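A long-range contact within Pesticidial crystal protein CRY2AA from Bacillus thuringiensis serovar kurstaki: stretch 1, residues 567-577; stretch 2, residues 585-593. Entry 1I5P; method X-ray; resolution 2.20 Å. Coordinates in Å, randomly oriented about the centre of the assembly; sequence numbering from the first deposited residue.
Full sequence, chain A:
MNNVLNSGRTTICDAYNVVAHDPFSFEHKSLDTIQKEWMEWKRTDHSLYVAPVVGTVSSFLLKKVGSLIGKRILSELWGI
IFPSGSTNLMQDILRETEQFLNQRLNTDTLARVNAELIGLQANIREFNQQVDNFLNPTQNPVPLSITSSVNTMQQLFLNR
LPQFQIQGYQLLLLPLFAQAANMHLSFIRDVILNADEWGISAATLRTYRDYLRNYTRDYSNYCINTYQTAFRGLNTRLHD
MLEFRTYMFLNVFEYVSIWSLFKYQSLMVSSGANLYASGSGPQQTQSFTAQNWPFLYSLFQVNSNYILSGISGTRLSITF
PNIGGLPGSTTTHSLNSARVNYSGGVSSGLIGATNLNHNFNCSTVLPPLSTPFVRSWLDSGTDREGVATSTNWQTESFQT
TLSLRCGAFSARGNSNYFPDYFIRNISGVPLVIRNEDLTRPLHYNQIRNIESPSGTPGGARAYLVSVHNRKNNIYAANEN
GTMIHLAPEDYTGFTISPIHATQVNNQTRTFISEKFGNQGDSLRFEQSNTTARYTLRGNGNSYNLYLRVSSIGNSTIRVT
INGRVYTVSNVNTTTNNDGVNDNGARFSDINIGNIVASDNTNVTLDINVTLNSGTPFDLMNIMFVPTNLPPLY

Stretch 1 (567-577) TVSNVNTTTNN
Stretch 2, residues 585-593: ARFSDINIG

The apolar centre of this contact is a small cluster of branched aliphatic side chains. Val-568 (phi/psi -118/109) lies in a strand that enters from earlier in the chain; Ile-590 and Ile-592 belong to the strand of the second stretch, which continues later in the chain, and Ile-592 departs from extended geometry at phi/psi -79/-42. The strands run in roughly opposite directions, and the nearest CA pairs are Val-568 CA to Ile-592 CA at 7.1 Å and Asn-577 CA to Ser-588 CA at 4.7 Å. No backbone hydrogen bond joins the two stretches; at the Val-568 end, where the CA atoms of Val-568 and Ile-592 are 7.1 Å apart, side chains fill the space. Val-568, chi1 t, points toward the other stretch and straddles two isoleucines: its CG1 lies 3.7 Å from CG2 of Ile-590, and its CG2 3.8 Å from CD1 of Ile-592. Ile-590 (phi/psi -94/122) also points toward its partner; with chi1 and chi2 both m, its CD1 reaches to 4.3 Å from CG1 of Val-571. Ile-592, likewise m,m, leaves its backbone sideways, but its end comes nearer. The beta-branched Val-568 and Ile-590 suit their extended backbones and offer methyl groups in two directions.

At Asn-570 (phi/psi 58/40) the chain turns a corner, and buried Val-571, chi1 t, follows at -76/117. Thr-573 then makes the transition from apolar to polar. Its p rotamer (chi1 66°) brings CG2 to 3.4 Å from CB of Ser-588, while OG1 donates a hydrogen bond of 2.7 Å to the carbonyl O of Arg-586. Threonine suits this buried site because one short side chain supplies both a methyl and a hydroxyl.

Farther out, Arg-586 (phi/psi -125/90; chi1 m, chi2 t, chi3 -136°) extends along the loop, and its NH1 donates a 2.7 Å hydrogen bond to the carbonyl O of Thr-574, which lies at the guanidinium edge near its plane. The loop is braced internally: Asn-572 OD1 accepts from Thr-574 OG1, at a very short 2.5 Å, and from Thr-574 N at 2.9 Å. Asn-577, chi1 p at phi/psi -144/178, sends ND2 back to the carbonyl O of Thr-573 in a nearly straight 2.9 Å hydrogen bond. Its CB packs 3.3 Å from the carbonyl O of Phe-587, and its ND2 lies 3.6 Å from CD of Arg-586.

Ser-588, chi1 t at phi/psi -152/142, points toward the first stretch, its CB 4.3 Å from CA of Asn-577; its hydroxyl suits this polar edge because it can bond to water. A water bridges the remaining gap, donating to the O of Asn-576 at 2.7 Å and hydrogen-bonding OG of Ser-588 at 2.9 Å. Together the stretches bury 450 Å².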

ATOM      1  N   THR A 567     -15.071  25.738  -7.305  1.00 27.05           N
ATOM      2  CA  THR A 567     -15.135  26.019  -5.879  1.00 25.46           C
ATOM      3  C   THR A 567     -16.238  25.220  -5.200  1.00 25.00           C
ATOM      4  O   THR A 567     -17.402  25.291  -5.587  1.00 25.06           O
ATOM      5  CB  THR A 567     -15.380  27.519  -5.626  1.00 24.72           C
ATOM      6  OG1 THR A 567     -14.373  28.286  -6.293  1.00 22.47           O
ATOM      7  CG2 THR A 567     -15.334  27.824  -4.137  1.00 25.21           C
ATOM      8  N   VAL A 568     -15.861  24.443  -4.191  1.00 25.26           N
ATOM      9  CA  VAL A 568     -16.829  23.651  -3.445  1.00 26.99           C
ATOM     10  C   VAL A 568     -16.800  24.145  -2.009  1.00 27.40           C
ATOM     11  O   VAL A 568     -15.830  23.923  -1.283  1.00 25.26           O
ATOM     12  CB  VAL A 568     -16.488  22.152  -3.473  1.00 26.11           C
ATOM     13  CG1 VAL A 568     -17.562  21.366  -2.742  1.00 25.23           C
ATOM     14  CG2 VAL A 568     -16.371  21.679  -4.915  1.00 26.71           C
ATOM     15  N   SER A 569     -17.871  24.823  -1.610  1.00 28.75           N
ATOM     16  CA  SER A 569     -17.972  25.382  -0.267  1.00 30.94           C
ATOM     17  C   SER A 569     -18.723  24.491   0.705  1.00 30.01           C
ATOM     18  O   SER A 569     -19.456  23.589   0.310  1.00 30.92           O
ATOM     19  CB  SER A 569     -18.664  26.745  -0.323  1.00 31.82           C
ATOM     20  OG  SER A 569     -17.998  27.614  -1.218  1.00 36.39           O
ATOM     21  N   ASN A 570     -18.533  24.765   1.988  1.00 31.07           N
ATOM     22  CA  ASN A 570     -19.195  24.019   3.042  1.00 31.16           C
ATOM     23  C   ASN A 570     -18.892  22.531   2.976  1.00 29.61           C
ATOM     24  O   ASN A 570     -19.773  21.697   3.178  1.00 28.07           O
ATOM     25  CB  ASN A 570     -20.705  24.252   2.969  1.00 33.35           C
ATOM     26  CG  ASN A 570     -21.068  25.721   3.055  1.00 35.75           C
ATOM     27  OD1 ASN A 570     -20.619  26.431   3.955  1.00 38.82           O
ATOM     28  ND2 ASN A 570     -21.886  26.186   2.115  1.00 35.06           N
ATOM     29  N   VAL A 571     -17.643  22.200   2.676  1.00 27.56           N
ATOM     30  CA  VAL A 571     -17.249  20.803   2.621  1.00 25.45           C
ATOM     31  C   VAL A 571     -17.128  20.361   4.070  1.00 23.37           C
ATOM     32  O   VAL A 571     -16.306  20.881   4.819  1.00 22.09           O
ATOM     33  CB  VAL A 571     -15.894  20.625   1.907  1.00 25.86           C
ATOM     34  CG1 VAL A 571     -15.443  19.171   1.995  1.00 21.66           C
ATOM     35  CG2 VAL A 571     -16.022  21.049   0.451  1.00 26.86           C
ATOM     36  N   ASN A 572     -17.966  19.414   4.470  1.00 23.57           N
ATOM     37  CA  ASN A 572     -17.946  18.925   5.841  1.00 23.31           C
ATOM     38  C   ASN A 572     -18.373  17.473   5.843  1.00 22.12           C
ATOM     39  O   ASN A 572     -19.489  17.152   5.435  1.00 22.20           O
ATOM     40  CB  ASN A 572     -18.913  19.735   6.703  1.00 24.39           C
ATOM     41  CG  ASN A 572     -18.645  19.574   8.179  1.00 26.93           C
ATOM     42  OD1 ASN A 572     -18.407  18.466   8.663  1.00 24.68           O
ATOM     43  ND2 ASN A 572     -18.688  20.683   8.911  1.00 28.49           N
ATOM     44  N   THR A 573     -17.493  16.596   6.310  1.00 21.07           N
ATOM     45  CA  THR A 573     -17.794  15.169   6.334  1.00 19.08           C
ATOM     46  C   THR A 573     -18.047  14.653   7.743  1.00 19.81           C
ATOM     47  O   THR A 573     -17.924  13.456   8.005  1.00 15.79           O
ATOM     48  CB  THR A 573     -16.639  14.360   5.721  1.00 19.85           C
ATOM     49  OG1 THR A 573     -15.481  14.484   6.555  1.00 20.47           O
ATOM     50  CG2 THR A 573     -16.308  14.880   4.323  1.00 17.96           C
ATOM     51  N   THR A 574     -18.397  15.561   8.650  1.00 21.34           N
ATOM     52  CA  THR A 574     -18.675  15.190  10.035  1.00 22.40           C
ATOM     53  C   THR A 574     -19.745  14.107  10.091  1.00 22.87           C
ATOM     54  O   THR A 574     -19.545  13.059  10.708  1.00 19.77           O
ATOM     55  CB  THR A 574     -19.163  16.399  10.855  1.00 23.18           C
ATOM     56  OG1 THR A 574     -18.142  17.405  10.884  1.00 24.01           O
ATOM     57  CG2 THR A 574     -19.485  15.974  12.274  1.00 23.99           C
ATOM     58  N   THR A 575     -20.876  14.366   9.439  1.00 24.15           N
ATOM     59  CA  THR A 575     -21.980  13.412   9.411  1.00 26.15           C
ATOM     60  C   THR A 575     -22.317  12.976   7.984  1.00 26.19           C
ATOM     61  O   THR A 575     -22.874  11.899   7.776  1.00 27.59           O
ATOM     62  CB  THR A 575     -23.244  13.999  10.084  1.00 26.03           C
ATOM     63  OG1 THR A 575     -23.534  15.289   9.535  1.00 27.79           O
ATOM     64  CG2 THR A 575     -23.028  14.130  11.584  1.00 28.86           C
ATOM     65  N   ASN A 576     -21.984  13.819   7.010  1.00 25.18           N
ATOM     66  CA  ASN A 576     -22.222  13.514   5.602  1.00 24.89           C
ATOM     67  C   ASN A 576     -20.978  12.831   5.042  1.00 22.62           C
ATOM     68  O   ASN A 576     -20.118  13.474   4.434  1.00 22.38           O
ATOM     69  CB  ASN A 576     -22.514  14.796   4.819  1.00 28.02           C
ATOM     70  CG  ASN A 576     -23.920  15.311   5.045  1.00 33.36           C
ATOM     71  OD1 ASN A 576     -24.150  16.521   5.076  1.00 36.00           O
ATOM     72  ND2 ASN A 576     -24.872  14.395   5.187  1.00 34.62           N
ATOM     73  N   ASN A 577     -20.895  11.523   5.266  1.00 18.63           N
ATOM     74  CA  ASN A 577     -19.764  10.724   4.825  1.00 18.36           C
ATOM     75  C   ASN A 577     -20.243   9.336   4.402  1.00 18.97           C
ATOM     76  O   ASN A 577     -21.430   9.024   4.493  1.00 14.48           O
ATOM     77  CB  ASN A 577     -18.754  10.605   5.969  1.00 17.97           C
ATOM     78  CG  ASN A 577     -19.389  10.095   7.253  1.00 18.79           C
ATOM     79  OD1 ASN A 577     -19.946   8.997   7.287  1.00 17.13           O
ATOM     80  ND2 ASN A 577     -19.314  10.895   8.316  1.00 17.90           N
ATOM     81  N   ALA A 585     -10.459   9.925  10.228  1.00 20.63           N
ATOM     82  CA  ALA A 585     -11.015  10.568   9.044  1.00 19.54           C
ATOM     83  C   ALA A 585     -12.317   9.899   8.606  1.00 17.85           C
ATOM     84  O   ALA A 585     -12.466   8.685   8.709  1.00 19.60           O
ATOM     85  CB  ALA A 585      -9.997  10.535   7.902  1.00 17.37           C
ATOM     86  N   ARG A 586     -13.263  10.702   8.137  1.00 17.37           N
ATOM     87  CA  ARG A 586     -14.543  10.194   7.651  1.00 19.86           C
ATOM     88  C   ARG A 586     -14.679  10.731   6.239  1.00 20.77           C
ATOM     89  O   ARG A 586     -15.217  11.818   6.016  1.00 20.13           O
ATOM     90  CB  ARG A 586     -15.695  10.696   8.519  1.00 22.59           C
ATOM     91  CG  ARG A 586     -15.729  10.071   9.895  1.00 28.06           C
ATOM     92  CD  ARG A 586     -16.747  10.764  10.767  1.00 32.75           C
ATOM     93  NE  ARG A 586     -16.199  11.014  12.091  1.00 36.89           N
ATOM     94  CZ  ARG A 586     -16.667  11.927  12.930  1.00 39.34           C
ATOM     95  NH1 ARG A 586     -17.701  12.686  12.583  1.00 40.46           N
ATOM     96  NH2 ARG A 586     -16.093  12.091  14.113  1.00 42.81           N
ATOM     97  N   PHE A 587     -14.183   9.955   5.284  1.00 19.77           N
ATOM     98  CA  PHE A 587     -14.186  10.379   3.900  1.00 18.98           C
ATOM     99  C   PHE A 587     -15.538  10.536   3.232  1.00 19.89           C
ATOM    100  O   PHE A 587     -16.549   9.961   3.643  1.00 18.92           O
ATOM    101  CB  PHE A 587     -13.291   9.444   3.063  1.00 16.71           C
ATOM    102  CG  PHE A 587     -14.023   8.295   2.412  1.00 16.69           C
ATOM    103  CD1 PHE A 587     -14.764   8.486   1.246  1.00 13.85           C
ATOM    104  CD2 PHE A 587     -13.948   7.013   2.949  1.00 18.39           C
ATOM    105  CE1 PHE A 587     -15.414   7.420   0.625  1.00 14.50           C
ATOM    106  CE2 PHE A 587     -14.597   5.937   2.335  1.00 16.41           C
ATOM    107  CZ  PHE A 587     -15.329   6.143   1.172  1.00 12.59           C
ATOM    108  N   SER A 588     -15.522  11.350   2.187  1.00 19.94           N
ATOM    109  CA  SER A 588     -16.675  11.607   1.353  1.00 19.73           C
ATOM    110  C   SER A 588     -16.067  11.949   0.006  1.00 18.49           C
ATOM    111  O   SER A 588     -15.022  12.600  -0.054  1.00 19.13           O
ATOM    112  CB  SER A 588     -17.484  12.791   1.870  1.00 19.87           C
ATOM    113  OG  SER A 588     -18.636  12.971   1.065  1.00 17.30           O
ATOM    114  N   ASP A 589     -16.696  11.501  -1.072  1.00 17.92           N
ATOM    115  CA  ASP A 589     -16.189  11.794  -2.405  1.00 16.96           C
ATOM    116  C   ASP A 589     -16.879  13.036  -2.941  1.00 16.16           C
ATOM    117  O   ASP A 589     -18.086  13.042  -3.152  1.00 14.32           O
ATOM    118  CB  ASP A 589     -16.423  10.603  -3.338  1.00 16.00           C
ATOM    119  CG  ASP A 589     -15.622   9.385  -2.928  1.00 16.26           C
ATOM    120  OD1 ASP A 589     -14.605   9.561  -2.227  1.00 15.77           O
ATOM    121  OD2 ASP A 589     -16.000   8.258  -3.312  1.00 16.70           O
ATOM    122  N   ILE A 590     -16.098  14.091  -3.141  1.00 17.05           N
ATOM    123  CA  ILE A 590     -16.631  15.347  -3.642  1.00 17.54           C
ATOM    124  C   ILE A 590     -16.497  15.435  -5.154  1.00 17.77           C
ATOM    125  O   ILE A 590     -15.390  15.351  -5.696  1.00 14.77           O
ATOM    126  CB  ILE A 590     -15.892  16.557  -3.050  1.00 18.86           C
ATOM    127  CG1 ILE A 590     -15.655  16.367  -1.548  1.00 19.74           C
ATOM    128  CG2 ILE A 590     -16.693  17.820  -3.331  1.00 19.88           C
ATOM    129  CD1 ILE A 590     -16.926  16.242  -0.717  1.00 24.03           C
ATOM    130  N   ASN A 591     -17.626  15.603  -5.832  1.00 18.51           N
ATOM    131  CA  ASN A 591     -17.627  15.727  -7.285  1.00 18.90           C
ATOM    132  C   ASN A 591     -17.244  17.171  -7.604  1.00 18.66           C
ATOM    133  O   ASN A 591     -18.031  18.097  -7.405  1.00 20.80           O
ATOM    134  CB  ASN A 591     -19.019  15.390  -7.837  1.00 19.26           C
ATOM    135  CG  ASN A 591     -19.055  15.318  -9.363  1.00 20.56           C
ATOM    136  OD1 ASN A 591     -20.004  14.793  -9.949  1.00 22.26           O
ATOM    137  ND2 ASN A 591     -18.025  15.848 -10.009  1.00 17.75           N
ATOM    138  N   ILE A 592     -16.016  17.358  -8.077  1.00 20.22           N
ATOM    139  CA  ILE A 592     -15.520  18.687  -8.409  1.00 19.55           C
ATOM    140  C   ILE A 592     -16.047  19.162  -9.756  1.00 21.05           C
ATOM    141  O   ILE A 592     -16.429  20.317  -9.911  1.00 21.27           O
ATOM    142  CB  ILE A 592     -13.980  18.712  -8.452  1.00 17.69           C
ATOM    143  CG1 ILE A 592     -13.413  18.210  -7.119  1.00 17.67           C
ATOM    144  CG2 ILE A 592     -13.496  20.120  -8.736  1.00 13.02           C
ATOM    145  CD1 ILE A 592     -13.907  18.980  -5.905  1.00 14.54           C
ATOM    146  N   GLY A 593     -16.062  18.268 -10.732  1.00 22.73           N
ATOM    147  CA  GLY A 593     -16.546  18.640 -12.045  1.00 23.35           C
ATOM    148  C   GLY A 593     -15.796  17.953 -13.168  1.00 24.59           C
ATOM    149  O   GLY A 593     -14.870  17.170 -12.937  1.00 21.75           O
TER
HETATM  150  O   HOH W   1     -19.899  15.207   2.361  1.00 22.36           O